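PDB 4OQJ: PKS, which probably acts as a ketosynthase of a polyketide synthase, extending acyl chains by condensation during the biosynthesis of oxazolomycin. Local coordinates for residues P511-L516 with R670-G675; A579-P584 with P626-R631; P616-D621 with G637-A642. All coordinates share one frame; numbering follows the deposited sequence.

Overall arrangement
Contacts 1 and 3 are partly buried, whereas contact 2 lies on the surface, its centre about 51 Å from the centre of the chain. Contact 1 sets the end of helix 660-673 on the middle strand of the antiparallel sheet and relies on an arginine that stacks on a tryptophan and donates to its backbone carbonyl. Contacts 2 and 3 both involve helix 627-635: contact 2 takes its first turn, contact 3 the loop that follows it. Their chemistry differs, since contact 2 rests on van der Waals packing of apolar side chains and contact 3 is a backbone bridge at the edge of the parallel sheet. Both lie within the chain span that contact 1 closes.

Contact 1 of 3, residues P511-L516 with R670-G675; sequences PYRRAL and RLWTAG
Arg513 lies over the indole of Trp672, the two side chains crossing at about a right angle. Its chain runs extended from CG to NE, with Arg513 CD 3.7 Å from the centroid of the Trp672 six-membered ring, a CH-pi contact. The guanidinium follows over the five-membered ring of Trp672, Arg513 CZ 4.5 Å from its centroid, the planes 23° apart in a cation-pi stack. Arg513 NH1 donates to Trp672 O at 2.9 Å, the oxygen lying near the guanidinium plane. Gly675 N reaches the same oxygen from the opposite face of the carbonyl, so two donors grip it. Beside this stack packing stays close: Ala515 CB meets Thr673 CG2 at 3.6 Å, while Thr673 OG1 bonds back to Gly669 O. The other flank is looser and wetter. There a water donates to Pro511 O at 2.9 Å and weakly to Thr673 O, and Gly675 is exposed. Arg514 turns from the helix to Asp478 and Thr538. A positive charge at this helix end is probably favourable electrostatically. A Schellman turn whose carbonyl also accepts from an arginine joins helix 660-673 to the middle of a three-stranded antiparallel sheet, consistent with the post-ketosynthase linker domain of modular polyketide synthases.

Contact 2 of 3, residues A579-P584 with P626-R631; sequences AELGTP and PDAALR
Leu581 and Ala628 bring together two helix ends, the last turn of helix 568-581, closed by a Schellman motif, and the first turn of helix 627-635. The apolar contacts centre on one methyl group. A chi1 of -63° sets CG of Leu581 anti to the carbonyl carbon; from there the CD2 branch comes nearer the second helix than the direction of CB would suggest. Leu581 CD2 meets Ala628 CB at 3.7 Å. The same methyl, Leu581 CD2, lies 4.3 Å from Ala629 CB, and Pro626 CG stands at the margin of the group, 4.5 Å from Leu581 CD2. Small alanine side chains let the leucine come close to the helix backbone. Leu581 also touches Leu588 of helix 585-590, which the chain enters just after the turn, so one leucine serves two neighbouring helices.

Hydrogen bonding stays within each segment. Gly582 takes positive phi (80°) and ends helix 568-581, its N bonded to Ala579 O at 3.2 Å. On the other side Pro626 occupies the N-cap position, and its O receives Leu630 N at 3.1 Å in the opening turn. These bonds shape the two ends separately, and what joins the ends is van der Waals contact.

Charged groups add little. Glu580 points its CB toward helix 627-635 but remains at the exposed margin. The contact is small, burying 138 Å² in all, and it ties two helices at the surface of the distal part of the chain.

Contacts between side chain and backbone complete it. Leu581 CD2 rests 3.8 Å from Ala629 N, the amide of the third helical residue. From the other direction, the Ala628 methyl CB sits 3.4 Å from the carbonyl oxygen Glu580 O.

Contact 3 of 3, residues P616-D621 with G637-A642; sequences PVVAAD and GAQHTA
A single beta bridge pairs Val618 of edge strand 617-618 with Gln639 in the loop that leaves helix 627-635. The setting is a beta-alpha-beta crossover: strand 617-618 leads through that helix to the parallel strand 648-650, with strand 547-549 between the two. Gln639 N donates to Val617 O at 2.8 Å, and Ala619 N returns a bond to Gln639 O at 2.9 Å. Both bonds use one residue of the loop and flank Val618, the pattern of a parallel bridge. A single bridge is consistent with touching parts that run 86° apart end to end. Pro616 and Val618 bond by their backbones to Val548 and Leu550 instead, so the strand is held from both edges.

The side chain of Val618 branches at CB into two methyls that meet successive loop residues. Val618 CG1, anti to the backbone N (chi1 -180°), packs 3.8 Å from Thr641 CA, against the backbone where the loop turns past. Val618 CG2, the other tip, lies 4.0 Å from Ala642 CB, a poorly ordered residue, and Val547 also touches this valine. On the other face of the strand Val617 CG1 stands 4.2 Å from Ala638 CB. Ala619 joins this group, and Leu633 of helix 627-635 packs on both alanines.

Arg622 fastens the same corner from outside the two segments, its NE bonded to Ala619 O and its NH2 to Ala638 O. Weaker CA-H...O contacts accompany the bridge. Val618 CA approaches Gln639 O to 3.5 Å, and in the loop beyond the strand Ala620 CA lies 3.5 Å from His640 O. Toward solvent, a water donates only weakly to His640 O and, at 3.2 Å, to Ala620 O.

Contact 1 of 3, residues P511-L516 with R670-G675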
loop_
_atom_site.group_PDB
_atom_site.type_symbol
_atom_site.label_atom_id
_atom_site.label_comp_id
_atom_site.label_asym_id
_atom_site.label_seq_id
_atom_site.Cartn_x
_atom_site.Cartn_y
_atom_site.Cartn_z
ATOM N N PRO A 511 -34.613 4.027 -5.475
ATOM C CA PRO A 511 -36.045 3.725 -5.669
ATOM C C PRO A 511 -37.024 4.900 -5.682
ATOM O O PRO A 511 -38.043 4.820 -6.373
ATOM C CB PRO A 511 -36.376 2.818 -4.470
ATOM C CG PRO A 511 -35.066 2.327 -3.968
ATOM C CD PRO A 511 -34.098 3.427 -4.231
ATOM N N TYR A 512 -36.776 5.937 -4.890
ATOM C CA TYR A 512 -37.653 7.112 -4.912
ATOM C C TYR A 512 -37.136 8.064 -5.971
ATOM O O TYR A 512 -36.022 8.580 -5.863
ATOM C CB TYR A 512 -37.713 7.754 -3.527
ATOM C CG TYR A 512 -38.317 6.796 -2.537
ATOM C CD1 TYR A 512 -37.522 5.884 -1.852
ATOM C CD2 TYR A 512 -39.693 6.756 -2.334
ATOM C CE1 TYR A 512 -38.074 4.988 -0.969
ATOM C CE2 TYR A 512 -40.256 5.861 -1.449
ATOM C CZ TYR A 512 -39.447 4.978 -0.777
ATOM O OH TYR A 512 -39.993 4.083 0.105
ATOM N N ARG A 513 -37.948 8.292 -6.995
ATOM C CA ARG A 513 -37.475 8.951 -8.199
ATOM C C ARG A 513 -38.252 10.204 -8.561
ATOM O O ARG A 513 -39.434 10.359 -8.222
ATOM C CB ARG A 513 -37.525 7.966 -9.369
ATOM C CG ARG A 513 -36.706 6.717 -9.113
ATOM C CD ARG A 513 -36.615 5.823 -10.342
ATOM N NE ARG A 513 -35.815 4.627 -10.069
ATOM C CZ ARG A 513 -35.610 3.638 -10.943
ATOM N NH1 ARG A 513 -36.150 3.680 -12.151
ATOM N NH2 ARG A 513 -34.855 2.603 -10.604
ATOM N N ARG A 514 -37.569 11.092 -9.278
ATOM C CA ARG A 514 -38.164 12.347 -9.716
ATOM C C ARG A 514 -37.570 12.731 -11.044
ATOM O O ARG A 514 -36.406 12.432 -11.317
ATOM C CB ARG A 514 -37.932 13.455 -8.693
ATOM C CG ARG A 514 -38.611 14.786 -9.040
ATOM C CD ARG A 514 -38.652 15.665 -7.819
ATOM N NE ARG A 514 -39.729 15.266 -6.918
ATOM C CZ ARG A 514 -39.711 15.419 -5.596
ATOM N NH1 ARG A 514 -38.657 15.951 -4.998
ATOM N NH2 ARG A 514 -40.756 15.028 -4.866
ATOM N N ALA A 515 -38.369 13.367 -11.890
ATOM C CA ALA A 515 -37.859 13.811 -13.182
ATOM C C ALA A 515 -38.598 15.034 -13.695
ATOM O O ALA A 515 -39.746 15.299 -13.335
ATOM C CB ALA A 515 -37.934 12.684 -14.207
ATOM N N LEU A 516 -37.910 15.768 -14.553
ATOM C CA LEU A 516 -38.397 17.042 -15.050
ATOM C C LEU A 516 -37.824 17.287 -16.422
ATOM O O LEU A 516 -36.624 17.158 -16.620
ATOM C CB LEU A 516 -37.993 18.182 -14.115
ATOM C CG LEU A 516 -38.170 19.584 -14.687
ATOM C CD1 LEU A 516 -39.643 19.898 -14.755
ATOM C CD2 LEU A 516 -37.416 20.616 -13.871
ATOM N N ARG A 670 -41.673 9.710 -17.332
ATOM C CA ARG A 670 -42.813 9.092 -16.662
ATOM C C ARG A 670 -42.540 7.608 -16.432
ATOM O O ARG A 670 -42.778 7.091 -15.342
ATOM C CB ARG A 670 -44.104 9.283 -17.477
ATOM C CG ARG A 670 -45.340 9.618 -16.650
ATOM C CD ARG A 670 -45.791 8.437 -15.808
ATOM N N LEU A 671 -42.027 6.923 -17.450
ATOM C CA LEU A 671 -41.736 5.499 -17.324
ATOM C C LEU A 671 -40.625 5.260 -16.294
ATOM O O LEU A 671 -40.732 4.390 -15.421
ATOM C CB LEU A 671 -41.337 4.915 -18.680
ATOM C CG LEU A 671 -42.425 4.923 -19.764
ATOM C CD1 LEU A 671 -41.851 4.521 -21.109
ATOM C CD2 LEU A 671 -43.576 4.013 -19.387
ATOM N N TRP A 672 -39.551 6.037 -16.399
ATOM C CA TRP A 672 -38.376 5.805 -15.573
ATOM C C TRP A 672 -38.719 6.059 -14.109
ATOM O O TRP A 672 -38.349 5.260 -13.265
ATOM C CB TRP A 672 -37.199 6.682 -16.018
ATOM C CG TRP A 672 -35.986 6.529 -15.120
ATOM C CD1 TRP A 672 -35.025 5.558 -15.187
ATOM C CD2 TRP A 672 -35.626 7.373 -14.022
ATOM N NE1 TRP A 672 -34.088 5.753 -14.202
ATOM C CE2 TRP A 672 -34.438 6.865 -13.469
ATOM C CE3 TRP A 672 -36.193 8.519 -13.452
ATOM C CZ2 TRP A 672 -33.809 7.448 -12.369
ATOM C CZ3 TRP A 672 -35.564 9.098 -12.353
ATOM C CH2 TRP A 672 -34.383 8.560 -11.832
ATOM N N THR A 673 -39.437 7.141 -13.805
ATOM C CA THR A 673 -39.768 7.429 -12.400
ATOM C C THR A 673 -40.628 6.309 -11.829
ATOM O O THR A 673 -40.572 6.014 -10.636
ATOM C CB THR A 673 -40.504 8.776 -12.199
ATOM O OG1 THR A 673 -41.717 8.800 -12.966
ATOM C CG2 THR A 673 -39.609 9.965 -12.570
ATOM N N ALA A 674 -41.402 5.666 -12.692
ATOM C CA ALA A 674 -42.309 4.607 -12.267
ATOM C C ALA A 674 -41.617 3.245 -12.214
ATOM O O ALA A 674 -42.255 2.225 -11.938
ATOM C CB ALA A 674 -43.515 4.551 -13.203
ATOM N N GLY A 675 -40.317 3.226 -12.496
ATOM C CA GLY A 675 -39.513 2.022 -12.328
ATOM C C GLY A 675 -39.091 1.306 -13.601
ATOM O O GLY A 675 -38.475 0.247 -13.546
HETATM O O HOH W 1 -39.112 3.615 -8.827
#

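Contact 2 of 3, residues A579-P584 with P626-R631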
loop_
_atom_site.group_PDB
_atom_site.type_symbol
_atom_site.label_atom_id
_atom_site.label_comp_id
_atom_site.label_asym_id
_atom_site.label_seq_id
_atom_site.Cartn_x
_atom_site.Cartn_y
_atom_site.Cartn_z
ATOM N N ALA A 579 -41.354 1.293 -44.429
ATOM C CA ALA A 579 -40.989 0.264 -45.399
ATOM C C ALA A 579 -41.956 -0.916 -45.314
ATOM O O ALA A 579 -42.479 -1.382 -46.328
ATOM C CB ALA A 579 -39.567 -0.197 -45.161
ATOM N N GLU A 580 -42.200 -1.380 -44.094
ATOM C CA GLU A 580 -43.095 -2.507 -43.856
ATOM C C GLU A 580 -44.523 -2.209 -44.298
ATOM O O GLU A 580 -45.221 -3.086 -44.795
ATOM C CB GLU A 580 -43.094 -2.878 -42.368
ATOM C CG GLU A 580 -41.733 -3.253 -41.805
ATOM C CD GLU A 580 -41.316 -4.669 -42.141
ATOM O OE1 GLU A 580 -42.055 -5.359 -42.878
ATOM O OE2 GLU A 580 -40.241 -5.088 -41.661
ATOM N N LEU A 581 -44.964 -0.972 -44.094
ATOM C CA LEU A 581 -46.341 -0.597 -44.397
ATOM C C LEU A 581 -46.547 -0.347 -45.881
ATOM O O LEU A 581 -47.681 -0.253 -46.340
ATOM C CB LEU A 581 -46.745 0.657 -43.618
ATOM C CG LEU A 581 -46.770 0.566 -42.093
ATOM C CD1 LEU A 581 -47.299 1.870 -41.513
ATOM C CD2 LEU A 581 -47.588 -0.625 -41.605
ATOM N N GLY A 582 -45.448 -0.211 -46.615
ATOM C CA GLY A 582 -45.509 0.039 -48.044
ATOM C C GLY A 582 -45.784 1.485 -48.426
ATOM O O GLY A 582 -46.169 1.752 -49.560
ATOM N N THR A 583 -45.575 2.416 -47.498
ATOM C CA THR A 583 -45.845 3.833 -47.753
ATOM C C THR A 583 -44.587 4.682 -47.540
ATOM O O THR A 583 -43.814 4.429 -46.619
ATOM C CB THR A 583 -46.968 4.354 -46.840
ATOM O OG1 THR A 583 -48.078 3.452 -46.892
ATOM C CG2 THR A 583 -47.418 5.742 -47.275
ATOM N N PRO A 584 -44.369 5.693 -48.398
ATOM C CA PRO A 584 -43.206 6.557 -48.163
ATOM C C PRO A 584 -43.273 7.274 -46.811
ATOM O O PRO A 584 -44.360 7.670 -46.383
ATOM C CB PRO A 584 -43.273 7.558 -49.319
ATOM C CG PRO A 584 -44.006 6.827 -50.401
ATOM C CD PRO A 584 -45.012 5.968 -49.697
ATOM N N PRO A 626 -53.869 -2.010 -40.856
ATOM C CA PRO A 626 -53.480 -2.909 -41.951
ATOM C C PRO A 626 -52.740 -4.147 -41.469
ATOM O O PRO A 626 -52.208 -4.159 -40.361
ATOM C CB PRO A 626 -52.560 -2.041 -42.814
ATOM C CG PRO A 626 -52.057 -0.982 -41.898
ATOM C CD PRO A 626 -53.178 -0.711 -40.946
ATOM N N ASP A 627 -52.697 -5.173 -42.308
ATOM C CA ASP A 627 -52.047 -6.427 -41.950
ATOM C C ASP A 627 -50.590 -6.220 -41.524
ATOM O O ASP A 627 -50.136 -6.828 -40.554
ATOM C CB ASP A 627 -52.113 -7.409 -43.121
ATOM C CG ASP A 627 -53.515 -7.951 -43.349
ATOM O OD1 ASP A 627 -54.467 -7.418 -42.735
ATOM O OD2 ASP A 627 -53.666 -8.904 -44.144
ATOM N N ALA A 628 -49.863 -5.376 -42.252
ATOM C CA ALA A 628 -48.465 -5.094 -41.922
ATOM C C ALA A 628 -48.331 -4.587 -40.486
ATOM O O ALA A 628 -47.421 -4.993 -39.757
ATOM C CB ALA A 628 -47.881 -4.080 -42.891
ATOM N N ALA A 629 -49.234 -3.697 -40.085
ATOM C CA ALA A 629 -49.230 -3.175 -38.723
ATOM C C ALA A 629 -49.513 -4.300 -37.728
ATOM O O ALA A 629 -48.963 -4.323 -36.625
ATOM C CB ALA A 629 -50.248 -2.062 -38.576
ATOM N N LEU A 630 -50.358 -5.247 -38.126
ATOM C CA LEU A 630 -50.690 -6.372 -37.255
ATOM C C LEU A 630 -49.468 -7.265 -37.058
ATOM O O LEU A 630 -49.197 -7.717 -35.942
ATOM C CB LEU A 630 -51.864 -7.179 -37.823
ATOM C CG LEU A 630 -53.231 -6.490 -37.828
ATOM C CD1 LEU A 630 -54.268 -7.373 -38.531
ATOM C CD2 LEU A 630 -53.705 -6.138 -36.414
ATOM N N ARG A 631 -48.717 -7.500 -38.131
ATOM C CA ARG A 631 -47.509 -8.317 -38.040
ATOM C C ARG A 631 -46.471 -7.642 -37.146
ATOM O O ARG A 631 -45.844 -8.290 -36.310
ATOM C CB ARG A 631 -46.914 -8.574 -39.427
#

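Contact 3 of 3, residues P616-D621 with G637-A642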
loop_
_atom_site.group_PDB
_atom_site.type_symbol
_atom_site.label_atom_id
_atom_site.label_comp_id
_atom_site.label_asym_id
_atom_site.label_seq_id
_atom_site.Cartn_x
_atom_site.Cartn_y
_atom_site.Cartn_z
ATOM N N PRO A 616 -44.328 -3.101 -21.107
ATOM C CA PRO A 616 -45.157 -3.717 -22.151
ATOM C C PRO A 616 -45.865 -2.701 -23.037
ATOM O O PRO A 616 -46.283 -1.637 -22.568
ATOM C CB PRO A 616 -46.187 -4.534 -21.356
ATOM C CG PRO A 616 -45.577 -4.751 -20.032
ATOM C CD PRO A 616 -44.700 -3.564 -19.758
ATOM N N VAL A 617 -45.973 -3.042 -24.315
ATOM C CA VAL A 617 -46.777 -2.294 -25.258
ATOM C C VAL A 617 -48.158 -2.924 -25.295
ATOM O O VAL A 617 -48.290 -4.112 -25.590
ATOM C CB VAL A 617 -46.160 -2.291 -26.674
ATOM C CG1 VAL A 617 -47.073 -1.581 -27.667
ATOM C CG2 VAL A 617 -44.785 -1.632 -26.656
ATOM N N VAL A 618 -49.179 -2.127 -24.987
ATOM C CA VAL A 618 -50.574 -2.552 -25.111
ATOM C C VAL A 618 -51.224 -1.920 -26.344
ATOM O O VAL A 618 -51.275 -0.692 -26.487
ATOM C CB VAL A 618 -51.388 -2.184 -23.853
ATOM C CG1 VAL A 618 -52.848 -2.638 -23.988
ATOM C CG2 VAL A 618 -50.763 -2.811 -22.627
ATOM N N ALA A 619 -51.706 -2.773 -27.239
ATOM C CA ALA A 619 -52.486 -2.348 -28.396
ATOM C C ALA A 619 -53.862 -3.011 -28.332
ATOM O O ALA A 619 -54.057 -4.107 -28.864
ATOM C CB ALA A 619 -51.773 -2.710 -29.698
ATOM N N ALA A 620 -54.809 -2.334 -27.690
ATOM C CA ALA A 620 -56.094 -2.943 -27.337
ATOM C C ALA A 620 -57.122 -2.940 -28.476
ATOM O O ALA A 620 -58.032 -3.768 -28.486
ATOM C CB ALA A 620 -56.665 -2.239 -26.126
ATOM N N ASP A 621 -56.963 -2.025 -29.432
ATOM C CA ASP A 621 -57.919 -1.851 -30.524
ATOM C C ASP A 621 -57.214 -1.845 -31.886
ATOM O O ASP A 621 -56.735 -0.804 -32.343
ATOM C CB ASP A 621 -58.701 -0.549 -30.331
ATOM C CG ASP A 621 -59.683 -0.279 -31.464
ATOM O OD1 ASP A 621 -60.088 -1.241 -32.154
ATOM O OD2 ASP A 621 -60.052 0.898 -31.662
ATOM N N GLY A 637 -44.534 -8.501 -29.890
ATOM C CA GLY A 637 -45.371 -9.152 -28.902
ATOM C C GLY A 637 -46.194 -8.176 -28.094
ATOM O O GLY A 637 -46.164 -8.201 -26.865
ATOM N N ALA A 638 -46.929 -7.310 -28.782
ATOM C CA ALA A 638 -47.782 -6.347 -28.103
ATOM C C ALA A 638 -48.946 -7.064 -27.435
ATOM O O ALA A 638 -49.581 -7.921 -28.034
ATOM C CB ALA A 638 -48.294 -5.298 -29.079
ATOM N N GLN A 639 -49.223 -6.706 -26.191
ATOM C CA GLN A 639 -50.342 -7.286 -25.470
ATOM C C GLN A 639 -51.675 -6.678 -25.936
ATOM O O GLN A 639 -51.707 -5.584 -26.504
ATOM C CB GLN A 639 -50.132 -7.088 -23.966
ATOM C CG GLN A 639 -48.841 -7.743 -23.459
ATOM C CD GLN A 639 -48.513 -7.392 -22.020
ATOM O OE1 GLN A 639 -49.321 -6.783 -21.314
ATOM N NE2 GLN A 639 -47.315 -7.774 -21.575
ATOM N N HIS A 640 -52.771 -7.403 -25.717
ATOM C CA HIS A 640 -54.100 -6.901 -26.050
ATOM C C HIS A 640 -54.739 -6.196 -24.855
ATOM O O HIS A 640 -55.717 -5.460 -25.007
ATOM C CB HIS A 640 -54.987 -8.040 -26.549
ATOM C CG HIS A 640 -54.553 -8.585 -27.873
ATOM N ND1 HIS A 640 -53.614 -9.589 -27.991
ATOM C CD2 HIS A 640 -54.896 -8.238 -29.135
ATOM C CE1 HIS A 640 -53.413 -9.848 -29.270
ATOM N NE2 HIS A 640 -54.177 -9.046 -29.987
ATOM N N THR A 641 -54.176 -6.422 -23.670
ATOM C CA THR A 641 -54.569 -5.678 -22.475
ATOM C C THR A 641 -53.560 -5.882 -21.337
ATOM O O THR A 641 -52.663 -6.722 -21.436
ATOM C CB THR A 641 -55.982 -6.082 -21.997
ATOM O OG1 THR A 641 -56.095 -5.844 -20.588
ATOM C CG2 THR A 641 -56.268 -7.554 -22.290
ATOM N N ALA A 642 -53.706 -5.093 -20.272
ATOM C CA ALA A 642 -52.847 -5.199 -19.090
ATOM C C ALA A 642 -53.689 -5.418 -17.832
ATOM O O ALA A 642 -54.779 -4.853 -17.696
ATOM C CB ALA A 642 -51.984 -3.950 -18.941
HETATM O O HOH W 2 -58.993 -5.269 -25.817
#